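Local coordinates for protein lysozyme, putative (Bacillus anthracis, PDB 2WAG) that hydrolyses the glycan strands of bacterial cell-wall peptidoglycan as a family GH25 lysozyme, probably with retention of anomeric configuration, at residues 14-20 with 201-207. Residues are numbered along the deposited sequence; the frame is centred on the assembly and turned at random. Where two conformers were deposited one is given.
Sequences YEIKGVD and IDLNVFY. With 15P (polyethylene glycol (N=34)), chain M.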
# COMPACT_ATOMS: atom_id res chain seq x y z
N TYR A 14 10.46 -3.31 -20.51
CA TYR A 14 9.36 -4.24 -20.33
C TYR A 14 8.10 -3.63 -20.88
O TYR A 14 7.52 -2.73 -20.26
CB TYR A 14 9.18 -4.59 -18.84
CG TYR A 14 10.45 -5.11 -18.23
CD1 TYR A 14 10.98 -6.31 -18.65
CD2 TYR A 14 11.15 -4.38 -17.25
CE1 TYR A 14 12.18 -6.79 -18.13
CE2 TYR A 14 12.33 -4.84 -16.72
CZ TYR A 14 12.85 -6.05 -17.16
OH TYR A 14 14.04 -6.52 -16.64
N GLU A 15 7.66 -4.11 -22.04
CA GLU A 15 6.51 -3.52 -22.70
C GLU A 15 5.19 -4.23 -22.52
O GLU A 15 4.18 -3.76 -23.01
CB GLU A 15 6.76 -3.40 -24.19
CG GLU A 15 7.97 -2.57 -24.49
CD GLU A 15 7.93 -2.11 -25.89
OE1 GLU A 15 7.20 -1.12 -26.16
OE2 GLU A 15 8.54 -2.80 -26.72
N ILE A 16 5.18 -5.38 -21.86
CA ILE A 16 3.96 -6.13 -21.66
C ILE A 16 3.48 -5.88 -20.23
O ILE A 16 4.05 -6.38 -19.25
CB ILE A 16 4.21 -7.65 -21.88
CG1 ILE A 16 4.83 -7.90 -23.27
CG2 ILE A 16 2.92 -8.47 -21.65
CD1 ILE A 16 3.99 -7.43 -24.42
N LYS A 17 2.41 -5.09 -20.12
CA LYS A 17 1.88 -4.57 -18.87
C LYS A 17 0.53 -5.20 -18.54
O LYS A 17 -0.22 -5.56 -19.46
CB LYS A 17 1.70 -3.05 -19.00
CG LYS A 17 1.23 -2.31 -17.76
CD LYS A 17 1.26 -0.77 -17.94
CE LYS A 17 0.34 -0.28 -19.06
NZ LYS A 17 0.40 1.22 -19.20
N GLY A 18 0.19 -5.30 -17.26
CA GLY A 18 -1.11 -5.84 -16.89
C GLY A 18 -1.48 -5.52 -15.46
O GLY A 18 -0.68 -4.96 -14.73
N VAL A 19 -2.67 -5.90 -15.08
CA VAL A 19 -3.17 -5.57 -13.76
C VAL A 19 -3.42 -6.79 -12.91
O VAL A 19 -3.48 -7.86 -13.40
CB VAL A 19 -4.55 -4.81 -13.88
CG1 VAL A 19 -4.43 -3.58 -14.79
CG2 VAL A 19 -5.69 -5.75 -14.37
N ASP A 20 -3.54 -6.55 -11.60
CA ASP A 20 -4.12 -7.56 -10.72
C ASP A 20 -5.14 -6.84 -9.86
O ASP A 20 -4.91 -5.69 -9.50
CB ASP A 20 -3.08 -8.34 -9.89
CG ASP A 20 -2.35 -7.49 -8.92
OD1 ASP A 20 -1.29 -7.01 -9.29
OD2 ASP A 20 -2.83 -7.32 -7.79
N ILE A 201 -5.04 0.48 -7.95
CA ILE A 201 -5.01 -0.75 -8.70
C ILE A 201 -3.56 -1.08 -8.99
O ILE A 201 -2.75 -0.22 -9.36
CB ILE A 201 -5.78 -0.60 -10.00
CG1 ILE A 201 -5.90 -1.96 -10.71
CG2 ILE A 201 -5.14 0.50 -10.86
CD1 ILE A 201 -6.88 -1.92 -11.84
N ASP A 202 -3.20 -2.33 -8.76
CA ASP A 202 -1.85 -2.82 -8.95
C ASP A 202 -1.50 -2.98 -10.43
O ASP A 202 -2.26 -3.60 -11.18
CB ASP A 202 -1.73 -4.22 -8.34
CG ASP A 202 -1.85 -4.24 -6.82
OD1 ASP A 202 -1.59 -3.22 -6.15
OD2 ASP A 202 -2.18 -5.34 -6.29
N LEU A 203 -0.33 -2.49 -10.79
CA LEU A 203 0.19 -2.67 -12.14
C LEU A 203 1.47 -3.46 -12.15
O LEU A 203 2.26 -3.40 -11.27
CB LEU A 203 0.39 -1.35 -12.91
CG LEU A 203 -0.83 -0.39 -12.94
CD1 LEU A 203 -0.43 0.85 -13.75
CD2 LEU A 203 -2.03 -1.02 -13.50
N ASN A 204 1.60 -4.21 -13.24
CA ASN A 204 2.63 -5.21 -13.34
C ASN A 204 3.25 -5.28 -14.72
O ASN A 204 2.64 -4.92 -15.62
CB ASN A 204 2.01 -6.60 -13.08
CG ASN A 204 1.28 -6.72 -11.75
OD1 ASN A 204 1.82 -6.96 -10.78
ND2 ASN A 204 0.02 -6.49 -11.79
N VAL A 205 4.47 -5.78 -14.84
CA VAL A 205 4.97 -6.16 -16.17
C VAL A 205 5.41 -7.63 -16.19
O VAL A 205 5.83 -8.19 -15.18
CB VAL A 205 6.15 -5.28 -16.67
CG1 VAL A 205 5.64 -3.89 -16.99
CG2 VAL A 205 7.32 -5.25 -15.67
N PHE A 206 5.31 -8.21 -17.38
CA PHE A 206 5.91 -9.51 -17.70
C PHE A 206 7.38 -9.28 -18.07
O PHE A 206 7.74 -8.19 -18.52
CB PHE A 206 5.11 -10.06 -18.89
CG PHE A 206 5.57 -11.40 -19.44
CD1 PHE A 206 5.48 -12.56 -18.69
CD2 PHE A 206 6.01 -11.49 -20.76
CE1 PHE A 206 5.84 -13.80 -19.25
CE2 PHE A 206 6.39 -12.72 -21.31
CZ PHE A 206 6.30 -13.86 -20.56
N TYR A 207 8.25 -10.25 -17.88
CA TYR A 207 9.65 -10.06 -18.15
C TYR A 207 10.02 -9.98 -19.64
O TYR A 207 10.97 -9.39 -19.98
CB TYR A 207 10.45 -11.28 -17.55
CG TYR A 207 10.44 -12.50 -18.45
CD1 TYR A 207 11.45 -12.72 -19.34
CD2 TYR A 207 9.40 -13.36 -18.46
CE1 TYR A 207 11.42 -13.70 -20.18
CE2 TYR A 207 9.40 -14.41 -19.29
CZ TYR A 207 10.41 -14.56 -20.17
OH TYR A 207 10.33 -15.63 -21.03
C1 15P M . 8.80 -17.64 -22.35
C2 15P M . 8.28 -17.39 -20.93
O1 15P M . 8.72 -18.54 -20.18
C3 15P M . 9.07 -18.24 -18.82
O HOH W 1 7.46 -6.95 -20.92
O HOH W 2 -5.19 -3.97 -7.45
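Asn204 reaches across to Asp20 from the neighbouring strand. Asn204 CB lies 3.6 Å from Gly18 O. Asn204 CG is 3.6 Å from Asp20 OD1. Beyond it, Asn204 ND2 donates a nearly straight hydrogen bond to Asp20 OD1 at 2.9 Å (165° at the hydrogen). That oxygen accepts with its anti lone pair and lies in the amide plane. ND2 also makes a weak bond to Gly18 O. The amide oxygen, Asn204 OD1, accepts a hydrogen bond from Trp164 NE1, which helps fix the rotation of the amide.

Asp20 CG sits between its backbone N and carbonyl carbon (chi1 65°), which turns the carboxylate toward residues 201-207. Asp20 OD1 is bonded to Gln184 as well. Asp20 OD2 comes to 2.6 Å from Asp202 OD2, and the carboxylate planes are 45° apart.

Strands 17-20 and 202-206 are antiparallel. Their pairing brings the first and last strands of the sheet together and closes the barrel of this GH25 domain, which belongs to the TIM-barrel clan. Strand 202-206 runs against both of its neighbours, 17-21 and 182-186. Gly18 and Asn204 form a hydrogen-bonded pair, with Gly18 N to Asn204 O at 3.0 Å.

Val19 CG1 meets Leu203 CD2 at 3.7 Å on the other face of the sheet. Ahead of strand 17-20, Tyr14 CB packs on Val205 CG2 at 3.7 Å. Tyr207 O lies at the edge of the Tyr14 ring, near its plane, 3.4 Å from Tyr14 CD1.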